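Local structure of phosphodiesterase (Candida albicans, 6CPU) at residues A[194-199]-A[252-257]; A[207-212]-A[312-317]; A[220-225]-A[279-284]; A[299-304]-A[318-323]. The protein is a largely helical phosphodiesterase of the HD superfamily, modelled with a zinc ion and a magnesium ion bound. All coordinates share one frame; numbering follows the deposited sequence.

From the N terminus, three contacts open in turn: interaction 1 just after helix 177-193, interaction 2 on helix 205-216, interaction 3 in the loop after it. Interaction 1 closes first, on helix 253-264, and so crosses both 2 and 3. Interaction 3 closes next, on helix 276-292, and lies wholly within the span of interaction 2. The long loop after that helix opens interaction 4 at 299-304, closes interaction 2 at 312-317 and then interaction 4 at 318-323, so these two cross. Interaction 2 touches interaction 3 where Leu-211 packs on Leu-225, and interaction 4 around Cys-212 and His-317, joining helix 205-216 to both.

Interaction 1: A[194-199]-A[252-257]; sequences INFIEL and PLNELL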
# COMPACT_ATOMS: atom_id res chain seq x y z
N ILE A 194 -14.50 -4.51 17.65
CA ILE A 194 -14.41 -5.34 16.44
C ILE A 194 -13.30 -6.36 16.58
O ILE A 194 -12.20 -6.03 17.01
CB ILE A 194 -14.17 -4.48 15.18
CG1 ILE A 194 -15.38 -3.57 14.97
CG2 ILE A 194 -13.92 -5.37 13.96
CD1 ILE A 194 -15.23 -2.56 13.87
N ASN A 195 -13.61 -7.61 16.21
CA ASN A 195 -12.64 -8.69 16.18
C ASN A 195 -12.11 -8.82 14.75
O ASN A 195 -12.70 -9.49 13.91
CB ASN A 195 -13.28 -10.00 16.66
CG ASN A 195 -12.25 -11.02 17.12
OD1 ASN A 195 -11.12 -10.67 17.47
ND2 ASN A 195 -12.63 -12.29 17.12
N PHE A 196 -11.00 -8.15 14.47
CA PHE A 196 -10.54 -7.99 13.09
C PHE A 196 -10.16 -9.29 12.38
O PHE A 196 -10.36 -9.41 11.16
CB PHE A 196 -9.45 -6.92 13.01
CG PHE A 196 -9.99 -5.53 13.04
CD1 PHE A 196 -10.35 -4.88 11.87
CD2 PHE A 196 -10.20 -4.87 14.25
CE1 PHE A 196 -10.87 -3.60 11.89
CE2 PHE A 196 -10.73 -3.59 14.27
CZ PHE A 196 -11.06 -2.96 13.10
N ILE A 197 -9.68 -10.29 13.13
CA ILE A 197 -9.36 -11.59 12.54
C ILE A 197 -10.57 -12.24 11.88
O ILE A 197 -10.43 -12.96 10.89
CB ILE A 197 -8.73 -12.55 13.59
CG1 ILE A 197 -8.06 -13.76 12.90
CG2 ILE A 197 -9.78 -13.02 14.59
CD1 ILE A 197 -6.67 -13.49 12.38
N GLU A 198 -11.77 -11.96 12.40
CA GLU A 198 -13.00 -12.51 11.84
C GLU A 198 -13.37 -11.88 10.51
O GLU A 198 -14.23 -12.41 9.82
CB GLU A 198 -14.17 -12.35 12.81
CG GLU A 198 -14.11 -13.29 14.01
CD GLU A 198 -15.20 -12.99 15.02
OE1 GLU A 198 -16.34 -12.69 14.61
OE2 GLU A 198 -14.90 -13.03 16.23
N LEU A 199 -12.75 -10.76 10.16
CA LEU A 199 -13.02 -10.09 8.89
C LEU A 199 -12.16 -10.62 7.75
O LEU A 199 -12.31 -10.19 6.62
CB LEU A 199 -12.83 -8.57 9.04
CG LEU A 199 -13.72 -7.88 10.08
CD1 LEU A 199 -13.57 -6.37 10.03
CD2 LEU A 199 -15.18 -8.25 9.89
N PRO A 252 -1.11 -6.25 20.84
CA PRO A 252 -1.94 -7.44 20.62
C PRO A 252 -2.36 -7.63 19.16
O PRO A 252 -2.43 -6.67 18.41
CB PRO A 252 -3.20 -7.18 21.48
CG PRO A 252 -2.91 -6.00 22.33
CD PRO A 252 -1.78 -5.25 21.69
N LEU A 253 -2.62 -8.88 18.79
CA LEU A 253 -3.13 -9.24 17.45
C LEU A 253 -4.21 -8.28 16.93
O LEU A 253 -4.09 -7.78 15.82
CB LEU A 253 -3.70 -10.66 17.47
CG LEU A 253 -4.51 -11.15 16.27
CD1 LEU A 253 -3.67 -11.21 15.01
CD2 LEU A 253 -5.11 -12.51 16.57
N ASN A 254 -5.26 -8.05 17.71
CA ASN A 254 -6.39 -7.25 17.22
C ASN A 254 -6.03 -5.81 16.90
O ASN A 254 -6.56 -5.23 15.94
CB ASN A 254 -7.56 -7.25 18.20
CG ASN A 254 -8.88 -6.89 17.53
OD1 ASN A 254 -9.23 -7.45 16.49
ND2 ASN A 254 -9.61 -5.96 18.11
N GLU A 255 -5.16 -5.23 17.72
CA GLU A 255 -4.70 -3.85 17.54
C GLU A 255 -3.84 -3.70 16.30
O GLU A 255 -4.00 -2.74 15.55
CB GLU A 255 -3.91 -3.44 18.78
CG GLU A 255 -3.55 -1.98 18.88
CD GLU A 255 -3.03 -1.62 20.26
OE1 GLU A 255 -3.46 -2.25 21.25
OE2 GLU A 255 -2.17 -0.73 20.35
N LEU A 256 -2.92 -4.64 16.08
CA LEU A 256 -2.12 -4.64 14.85
C LEU A 256 -2.98 -4.86 13.61
O LEU A 256 -2.82 -4.16 12.62
CB LEU A 256 -1.01 -5.69 14.89
CG LEU A 256 0.26 -5.31 15.63
CD1 LEU A 256 1.27 -6.45 15.54
CD2 LEU A 256 0.86 -4.02 15.09
N LEU A 257 -3.92 -5.81 13.67
CA LEU A 257 -4.83 -6.01 12.55
C LEU A 257 -5.65 -4.76 12.22
O LEU A 257 -5.84 -4.43 11.06
CB LEU A 257 -5.75 -7.21 12.78
CG LEU A 257 -5.12 -8.61 12.75
CD1 LEU A 257 -6.19 -9.67 12.95
CD2 LEU A 257 -4.35 -8.90 11.48
O HOH W 1 -8.67 -10.07 15.82
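Asn-254 holds CG anti to its backbone N (chi1 -159°), which sets CG on the side facing 194-199, and the amide it carries reaches the backbone there; facing it, Phe-196 carries CG anti to its own carbonyl carbon. The amide then works with both of its ends. Asn-254 ND2 donates to Ile-194 O over 2.8 Å, nearly along the C=O axis, and the acceptor lies close to the amide plane. Asn-254 OD1 takes the N-H of Phe-196, 2.8 Å from N, in the carbonyl plane and nearly straight at 164°. Gripped at two points, the Asn-254 amide is fixed in its rotation. Asn-254 OD1 has a second donor as well: water 1, 2.8 Å away, which also accepts from Ile-197 N and donates to Asn-195 OD1.

Next to this polar patch the contact turns apolar. The Phe-196 ring presents its CD2 edge to Asn-254 OD1 at 3.6 Å, the ring and amide planes 43° apart, while Ile-194 CG2 sits over the centre of one face. Phe-196 CB rests on Leu-257 CB at 3.7 Å. One turn beyond Asn-254, Leu-257 pushes CD1 against the backbone, 3.5 Å from Ile-197 N, and against Ile-197 CB. Helix 25-34 adds Phe-33, edge-to-face with Phe-196, and Phe-261 also meets that ring.

Pro-252 is the N-cap of helix 253-264, and Ile-194 is the first residue to leave helix 177-193. The arrangement, with 196-199 a 3-10 turn, is a helix-to-loop junction within a mostly helical region, in which a side-chain amide bonds the backbone C=O and N-H of residues two apart.

Interaction 2: A[207-212]-A[312-317]; sequences RLSQLC and EVHDKH. Unlike the reference sequence in segment 312-317: Lys-316 (reference Thr).
Arg-207 and Glu-312 set guanidinium and carboxylate planes 75° apart, with Arg-207 NH1 4.2 Å from Glu-312 OE1, beyond a salt bridge. Water 2, at the guanidinium edge and in its plane, bridges the two atoms. Leu-211 CD2 lies over one guanidinium face, toward the rim; Gln-210 is at the edge, its OE1 taking a bond from NH1, whereas NH2 is salt-bridged to Asp-229. The Gln-210 amide is turned 34° from the Glu-312 carboxylate, and the Gln-210 side chain lies beside that of His-314, pointing the same way. Water 4, in plane at the edge of the His-314 ring and 2.8 Å from ND1, also joins Gln-210 NE2 to Glu-312 O.

Here a loop without regular structure passes across the side of helix 205-216, and an Asx turn shapes its end: Asp-315 OD1 accepts from His-317 N, 3.0 Å away and well above the carboxylate plane. OD2 is bonded by Tyr-213 OH. Ser-209 OG, anti to its backbone N, receives Asp-315 N at 2.8 Å in an almost straight line (176°). Water 3 accepts from that OG and donates to Asp-315 OD1 and His-317 O. Farther along, Gln-210 CA points its hydrogen at Val-313 O, 3.4 Å away.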
# COMPACT_ATOMS: atom_id res chain seq x y z
N ARG A 207 -4.03 -22.22 6.98
CA ARG A 207 -3.75 -21.01 6.17
C ARG A 207 -2.74 -20.10 6.83
O ARG A 207 -1.80 -19.65 6.18
CB ARG A 207 -5.03 -20.22 5.83
CG ARG A 207 -4.84 -19.17 4.72
CD ARG A 207 -4.22 -19.79 3.47
NE ARG A 207 -4.00 -18.84 2.38
CZ ARG A 207 -3.13 -19.03 1.39
NH1 ARG A 207 -2.39 -20.13 1.33
NH2 ARG A 207 -3.00 -18.11 0.44
N LEU A 208 -2.93 -19.80 8.12
CA LEU A 208 -2.00 -18.91 8.82
C LEU A 208 -0.57 -19.47 8.82
O LEU A 208 0.40 -18.72 8.68
CB LEU A 208 -2.47 -18.63 10.26
CG LEU A 208 -3.86 -18.00 10.38
CD1 LEU A 208 -4.14 -17.64 11.83
CD2 LEU A 208 -4.06 -16.79 9.47
N SER A 209 -0.45 -20.79 8.97
CA SER A 209 0.85 -21.45 8.88
C SER A 209 1.44 -21.32 7.47
O SER A 209 2.61 -21.01 7.33
CB SER A 209 0.77 -22.92 9.30
OG SER A 209 2.06 -23.52 9.18
N GLN A 210 0.62 -21.51 6.45
CA GLN A 210 1.09 -21.36 5.07
C GLN A 210 1.64 -19.96 4.83
O GLN A 210 2.65 -19.78 4.14
CB GLN A 210 -0.02 -21.66 4.07
CG GLN A 210 -0.40 -23.13 4.00
CD GLN A 210 -1.59 -23.40 3.13
OE1 GLN A 210 -2.47 -22.55 2.94
NE2 GLN A 210 -1.65 -24.61 2.58
N LEU A 211 0.98 -18.96 5.41
CA LEU A 211 1.42 -17.57 5.23
C LEU A 211 2.77 -17.31 5.91
O LEU A 211 3.58 -16.55 5.38
CB LEU A 211 0.33 -16.59 5.69
CG LEU A 211 -0.96 -16.67 4.87
CD1 LEU A 211 -2.02 -15.69 5.38
CD2 LEU A 211 -0.74 -16.46 3.37
N CYS A 212 3.03 -17.97 7.04
CA CYS A 212 4.34 -17.91 7.68
C CYS A 212 5.43 -18.34 6.71
O CYS A 212 6.41 -17.62 6.52
CB CYS A 212 4.38 -18.79 8.92
SG CYS A 212 3.37 -18.24 10.31
N GLU A 312 4.28 -24.57 -1.21
CA GLU A 312 3.24 -24.38 -0.20
C GLU A 312 3.45 -25.34 0.98
O GLU A 312 3.03 -26.50 0.94
CB GLU A 312 1.86 -24.57 -0.82
CG GLU A 312 0.70 -24.36 0.13
CD GLU A 312 -0.64 -24.29 -0.59
OE1 GLU A 312 -0.99 -23.21 -1.09
OE2 GLU A 312 -1.34 -25.33 -0.66
N VAL A 313 4.07 -24.82 2.04
CA VAL A 313 4.44 -25.58 3.22
C VAL A 313 3.64 -25.12 4.41
O VAL A 313 3.29 -23.94 4.50
CB VAL A 313 5.94 -25.37 3.51
CG1 VAL A 313 6.35 -26.01 4.83
CG2 VAL A 313 6.76 -25.88 2.35
N HIS A 314 3.33 -26.04 5.32
CA HIS A 314 2.79 -25.65 6.62
C HIS A 314 3.12 -26.64 7.73
O HIS A 314 3.52 -27.77 7.47
CB HIS A 314 1.27 -25.40 6.55
CG HIS A 314 0.43 -26.63 6.57
ND1 HIS A 314 -0.03 -27.24 5.42
CD2 HIS A 314 -0.09 -27.33 7.60
CE1 HIS A 314 -0.78 -28.27 5.74
NE2 HIS A 314 -0.83 -28.36 7.06
N ASP A 315 2.95 -26.17 8.97
CA ASP A 315 3.16 -26.96 10.17
C ASP A 315 2.18 -26.47 11.26
O ASP A 315 1.12 -25.95 10.91
CB ASP A 315 4.62 -26.88 10.61
CG ASP A 315 5.06 -25.47 10.94
OD1 ASP A 315 4.20 -24.57 11.09
OD2 ASP A 315 6.29 -25.26 11.05
N LYS A 316 2.51 -26.63 12.54
CA LYS A 316 1.56 -26.27 13.61
C LYS A 316 1.64 -24.81 14.09
O LYS A 316 0.81 -24.39 14.88
CB LYS A 316 1.69 -27.22 14.82
CG LYS A 316 3.00 -27.15 15.61
CD LYS A 316 2.82 -27.74 17.01
CE LYS A 316 4.13 -28.20 17.62
NZ LYS A 316 5.13 -27.11 17.74
N HIS A 317 2.61 -24.05 13.60
CA HIS A 317 2.82 -22.68 14.08
C HIS A 317 2.01 -21.69 13.24
O HIS A 317 1.94 -21.85 12.03
CB HIS A 317 4.29 -22.32 14.03
CG HIS A 317 5.17 -23.27 14.79
ND1 HIS A 317 5.18 -23.33 16.16
CD2 HIS A 317 6.06 -24.19 14.36
CE1 HIS A 317 6.05 -24.24 16.55
NE2 HIS A 317 6.59 -24.79 15.48
O HOH W 2 -0.32 -20.75 -0.76
O HOH W 3 4.22 -22.00 10.41
O HOH W 4 0.59 -26.72 2.70
O HOH W 5 3.13 -21.83 2.34

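Interaction 3: A[220-225]-A[279-284]; sequences FPAHNL and AVDVLQ
Phe-220 and Gln-284 stack, ring against amide, their planes 19° apart. Gln-284 CG stands over the centre of the ring, 3.8 Å from its centroid, in a CH-pi contact. The chain then bends at chi2 (-97°), laying Gln-284 CD back over the root of the ring, 3.4 Å from Phe-220 CG. Asp-281 comes to the same ring quite differently: the two side chains pass in opposite directions, the carboxylate nearly coplanar with the ring (16°), and Asp-281 OD1 meets the edge 3.6 Å from Phe-220 CD2. Val-280 CG1 reaches Phe-220 CZ at 4.2 Å.

The helix offering these three side chains, 276-292, is part of the helical core of the HD superfamily and also carries His-278, one of the zinc ligands. The Asp-281 side chain is about 9 Å from the zinc ion. On the facing loop Pro-221 centres an inverse gamma turn, whose Ala-222 N to Phe-220 O bond is weak.

The polar ends are buried but well supplied. Water 6 donates to Phe-220 O, 2.8 Å away, and to Asp-281 OD1, 2.6 Å away. Arg-468 forms a salt bridge with Asp-281 OD1 and bonds Gln-284 OE1. Gln-284 NE2 donates to the backbone oxygens of Val-215 and His-217.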
# COMPACT_ATOMS: atom_id res chain seq x y z
N PHE A 220 8.51 -14.69 -2.99
CA PHE A 220 7.27 -14.36 -2.30
C PHE A 220 6.11 -14.42 -3.28
O PHE A 220 6.08 -13.62 -4.23
CB PHE A 220 7.41 -12.97 -1.69
CG PHE A 220 6.23 -12.54 -0.84
CD1 PHE A 220 5.81 -13.30 0.23
CD2 PHE A 220 5.57 -11.34 -1.10
CE1 PHE A 220 4.73 -12.90 1.01
CE2 PHE A 220 4.50 -10.93 -0.33
CZ PHE A 220 4.08 -11.70 0.74
N PRO A 221 5.16 -15.36 -3.07
CA PRO A 221 4.14 -15.62 -4.08
C PRO A 221 2.99 -14.62 -3.99
O PRO A 221 1.82 -15.02 -3.89
CB PRO A 221 3.67 -17.03 -3.72
CG PRO A 221 3.77 -17.05 -2.24
CD PRO A 221 5.00 -16.25 -1.90
N ALA A 222 3.32 -13.33 -4.07
CA ALA A 222 2.35 -12.26 -3.83
C ALA A 222 1.08 -12.43 -4.64
O ALA A 222 -0.01 -12.15 -4.14
CB ALA A 222 2.97 -10.91 -4.13
N HIS A 223 1.19 -12.90 -5.88
CA HIS A 223 0.03 -12.97 -6.76
C HIS A 223 -0.92 -14.11 -6.46
O HIS A 223 -2.04 -14.13 -6.97
CB HIS A 223 0.47 -13.01 -8.22
CG HIS A 223 1.35 -11.86 -8.57
ND1 HIS A 223 0.85 -10.59 -8.79
CD2 HIS A 223 2.69 -11.77 -8.68
CE1 HIS A 223 1.86 -9.77 -9.04
NE2 HIS A 223 2.98 -10.46 -8.98
N ASN A 224 -0.49 -15.05 -5.64
CA ASN A 224 -1.35 -16.12 -5.16
C ASN A 224 -1.93 -15.82 -3.79
O ASN A 224 -2.60 -16.67 -3.21
CB ASN A 224 -0.55 -17.42 -5.09
CG ASN A 224 0.09 -17.75 -6.41
OD1 ASN A 224 1.30 -17.60 -6.60
ND2 ASN A 224 -0.73 -18.13 -7.37
N LEU A 225 -1.68 -14.63 -3.26
CA LEU A 225 -2.19 -14.26 -1.93
C LEU A 225 -3.29 -13.23 -2.09
O LEU A 225 -3.14 -12.25 -2.81
CB LEU A 225 -1.08 -13.73 -1.04
CG LEU A 225 0.14 -14.62 -0.85
CD1 LEU A 225 1.18 -13.88 -0.05
CD2 LEU A 225 -0.24 -15.93 -0.16
N ALA A 279 2.71 -2.98 -1.82
CA ALA A 279 3.21 -2.52 -0.54
C ALA A 279 3.73 -3.67 0.32
O ALA A 279 4.82 -3.57 0.93
CB ALA A 279 2.12 -1.75 0.21
N VAL A 280 2.95 -4.75 0.37
CA VAL A 280 3.30 -5.89 1.18
C VAL A 280 4.52 -6.62 0.59
O VAL A 280 5.39 -7.06 1.31
CB VAL A 280 2.09 -6.84 1.37
CG1 VAL A 280 2.51 -8.07 2.17
CG2 VAL A 280 0.95 -6.10 2.09
N ASP A 281 4.58 -6.69 -0.73
CA ASP A 281 5.76 -7.21 -1.42
C ASP A 281 7.03 -6.43 -1.06
O ASP A 281 8.06 -7.02 -0.73
CB ASP A 281 5.54 -7.15 -2.92
CG ASP A 281 6.65 -7.81 -3.69
OD1 ASP A 281 6.87 -9.03 -3.49
OD2 ASP A 281 7.29 -7.10 -4.48
N VAL A 282 6.96 -5.10 -1.12
CA VAL A 282 8.10 -4.24 -0.76
C VAL A 282 8.49 -4.39 0.71
O VAL A 282 9.68 -4.44 1.07
CB VAL A 282 7.84 -2.75 -1.12
CG1 VAL A 282 8.92 -1.84 -0.57
CG2 VAL A 282 7.73 -2.58 -2.63
N LEU A 283 7.48 -4.49 1.57
CA LEU A 283 7.72 -4.74 2.99
C LEU A 283 8.46 -6.08 3.17
O LEU A 283 9.43 -6.17 3.94
CB LEU A 283 6.38 -4.77 3.74
CG LEU A 283 6.35 -5.36 5.15
CD1 LEU A 283 7.20 -4.52 6.09
CD2 LEU A 283 4.93 -5.46 5.68
N GLN A 284 7.99 -7.09 2.47
CA GLN A 284 8.56 -8.44 2.56
C GLN A 284 10.00 -8.49 2.04
O GLN A 284 10.82 -9.21 2.61
CB GLN A 284 7.68 -9.42 1.80
CG GLN A 284 7.96 -10.90 2.11
CD GLN A 284 8.88 -11.58 1.10
OE1 GLN A 284 9.37 -10.95 0.14
NE2 GLN A 284 9.06 -12.88 1.27
O HOH W 6 7.00 -11.11 -5.11

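Interaction 4: A[299-304]-A[318-323]; sequences FKQFVE and TVLIAL
Lys-300 and Ile-321 make the one backbone hydrogen bond between the segments, Lys-300 N to Ile-321 O at 2.7 Å. It accompanies a single beta bridge that pairs Phe-299 with Ala-322, their CA atoms 4.1 Å apart, at the start of a type I turn from Phe-299 to Phe-302. The Gln-301 amide adds two more bonds. The bend at chi2 (94°) turns Gln-301 CD toward 318-323; Gln-301 OE1 receives Ile-321 N at 3.2 Å, in the carbonyl plane and on a lone pair, in a nearly straight bond. Gln-301 NE2 donates to Val-319 O over 2.9 Å from above the plane of that carbonyl. One side chain thus spans two backbone positions of 318-323.

Apolar contacts centre on the Phe-299 ring. Leu-320 CD1 lies over one face, 4.0 Å from the centroid, and Leu-320 CD2 touches Phe-299 CE1 at 3.6 Å. Phe-302 CB sits over the centre of the opposite face. Leu-323 CG packs 3.9 Å from Lys-300 N.

Three helices border this loop pair: Tyr-240 of helix 227-242 meets Phe-299 edge-to-face, Ile-291 of helix 276-292 touches Phe-299 and Phe-302, and Cys-212 of helix 205-216 lies against Gln-301 and Leu-320.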
# COMPACT_ATOMS: atom_id res chain seq x y z
N PHE A 299 13.98 -17.12 11.41
CA PHE A 299 12.87 -17.80 12.05
C PHE A 299 12.69 -19.19 11.45
O PHE A 299 13.22 -19.49 10.38
CB PHE A 299 11.56 -16.97 11.95
CG PHE A 299 11.22 -16.48 10.56
CD1 PHE A 299 10.25 -17.13 9.81
CD2 PHE A 299 11.85 -15.37 10.02
CE1 PHE A 299 9.92 -16.69 8.54
CE2 PHE A 299 11.51 -14.93 8.75
CZ PHE A 299 10.56 -15.59 8.00
N LYS A 300 11.93 -20.03 12.14
CA LYS A 300 11.80 -21.44 11.73
C LYS A 300 11.30 -21.59 10.30
O LYS A 300 11.68 -22.53 9.60
CB LYS A 300 10.86 -22.18 12.69
CG LYS A 300 10.83 -23.68 12.47
CD LYS A 300 10.12 -24.40 13.61
CE LYS A 300 10.36 -25.90 13.55
NZ LYS A 300 9.40 -26.63 14.41
N GLN A 301 10.43 -20.67 9.88
CA GLN A 301 9.78 -20.76 8.58
C GLN A 301 10.56 -20.03 7.47
O GLN A 301 10.08 -19.95 6.34
CB GLN A 301 8.35 -20.21 8.67
CG GLN A 301 7.48 -20.88 9.73
CD GLN A 301 7.48 -20.17 11.07
OE1 GLN A 301 8.47 -19.59 11.49
NE2 GLN A 301 6.35 -20.23 11.77
N PHE A 302 11.74 -19.52 7.80
CA PHE A 302 12.59 -18.82 6.84
C PHE A 302 13.29 -19.81 5.91
O PHE A 302 13.83 -20.82 6.38
CB PHE A 302 13.60 -17.96 7.60
CG PHE A 302 14.49 -17.15 6.72
CD1 PHE A 302 14.04 -15.94 6.18
CD2 PHE A 302 15.78 -17.56 6.43
CE1 PHE A 302 14.86 -15.18 5.36
CE2 PHE A 302 16.61 -16.81 5.61
CZ PHE A 302 16.15 -15.61 5.08
N VAL A 303 13.28 -19.53 4.61
CA VAL A 303 13.88 -20.41 3.61
C VAL A 303 15.24 -19.84 3.21
O VAL A 303 15.33 -18.83 2.50
CB VAL A 303 12.97 -20.58 2.39
CG1 VAL A 303 13.64 -21.45 1.33
CG2 VAL A 303 11.64 -21.19 2.80
N GLU A 304 16.30 -20.48 3.69
CA GLU A 304 17.66 -19.95 3.58
C GLU A 304 18.09 -19.64 2.14
O GLU A 304 18.79 -18.67 1.90
CB GLU A 304 18.65 -20.92 4.22
CG GLU A 304 20.08 -20.41 4.30
CD GLU A 304 20.20 -19.13 5.11
OE1 GLU A 304 19.64 -19.07 6.22
OE2 GLU A 304 20.87 -18.19 4.63
N THR A 318 1.41 -20.69 13.88
CA THR A 318 0.66 -19.64 13.17
C THR A 318 1.37 -18.28 13.17
O THR A 318 0.87 -17.33 12.56
CB THR A 318 -0.76 -19.45 13.74
OG1 THR A 318 -0.68 -19.16 15.14
CG2 THR A 318 -1.59 -20.70 13.51
N VAL A 319 2.50 -18.18 13.86
CA VAL A 319 3.33 -16.98 13.83
C VAL A 319 4.79 -17.35 13.59
O VAL A 319 5.18 -18.51 13.75
CB VAL A 319 3.21 -16.13 15.12
CG1 VAL A 319 1.77 -15.69 15.33
CG2 VAL A 319 3.73 -16.89 16.33
N LEU A 320 5.61 -16.35 13.24
CA LEU A 320 7.03 -16.58 12.96
C LEU A 320 7.73 -16.92 14.28
O LEU A 320 7.57 -16.22 15.28
CB LEU A 320 7.68 -15.34 12.33
CG LEU A 320 7.02 -14.79 11.06
CD1 LEU A 320 7.89 -13.71 10.44
CD2 LEU A 320 6.72 -15.89 10.04
N ILE A 321 8.48 -18.03 14.27
CA ILE A 321 9.17 -18.50 15.47
C ILE A 321 10.66 -18.22 15.33
O ILE A 321 11.34 -18.88 14.56
CB ILE A 321 8.96 -20.01 15.69
CG1 ILE A 321 7.48 -20.39 15.67
CG2 ILE A 321 9.61 -20.45 17.00
CD1 ILE A 321 6.63 -19.72 16.74
N ALA A 322 11.15 -17.23 16.07
CA ALA A 322 12.56 -16.84 16.00
C ALA A 322 13.49 -17.97 16.45
O ALA A 322 13.16 -18.71 17.37
CB ALA A 322 12.78 -15.61 16.87
N LEU A 323 14.62 -18.10 15.77
CA LEU A 323 15.72 -18.98 16.18
C LEU A 323 16.79 -18.14 16.90
O LEU A 323 16.74 -16.91 16.86
CB LEU A 323 16.34 -19.67 14.97
CG LEU A 323 15.38 -20.35 13.99
CD1 LEU A 323 16.09 -20.79 12.72
CD2 LEU A 323 14.68 -21.52 14.66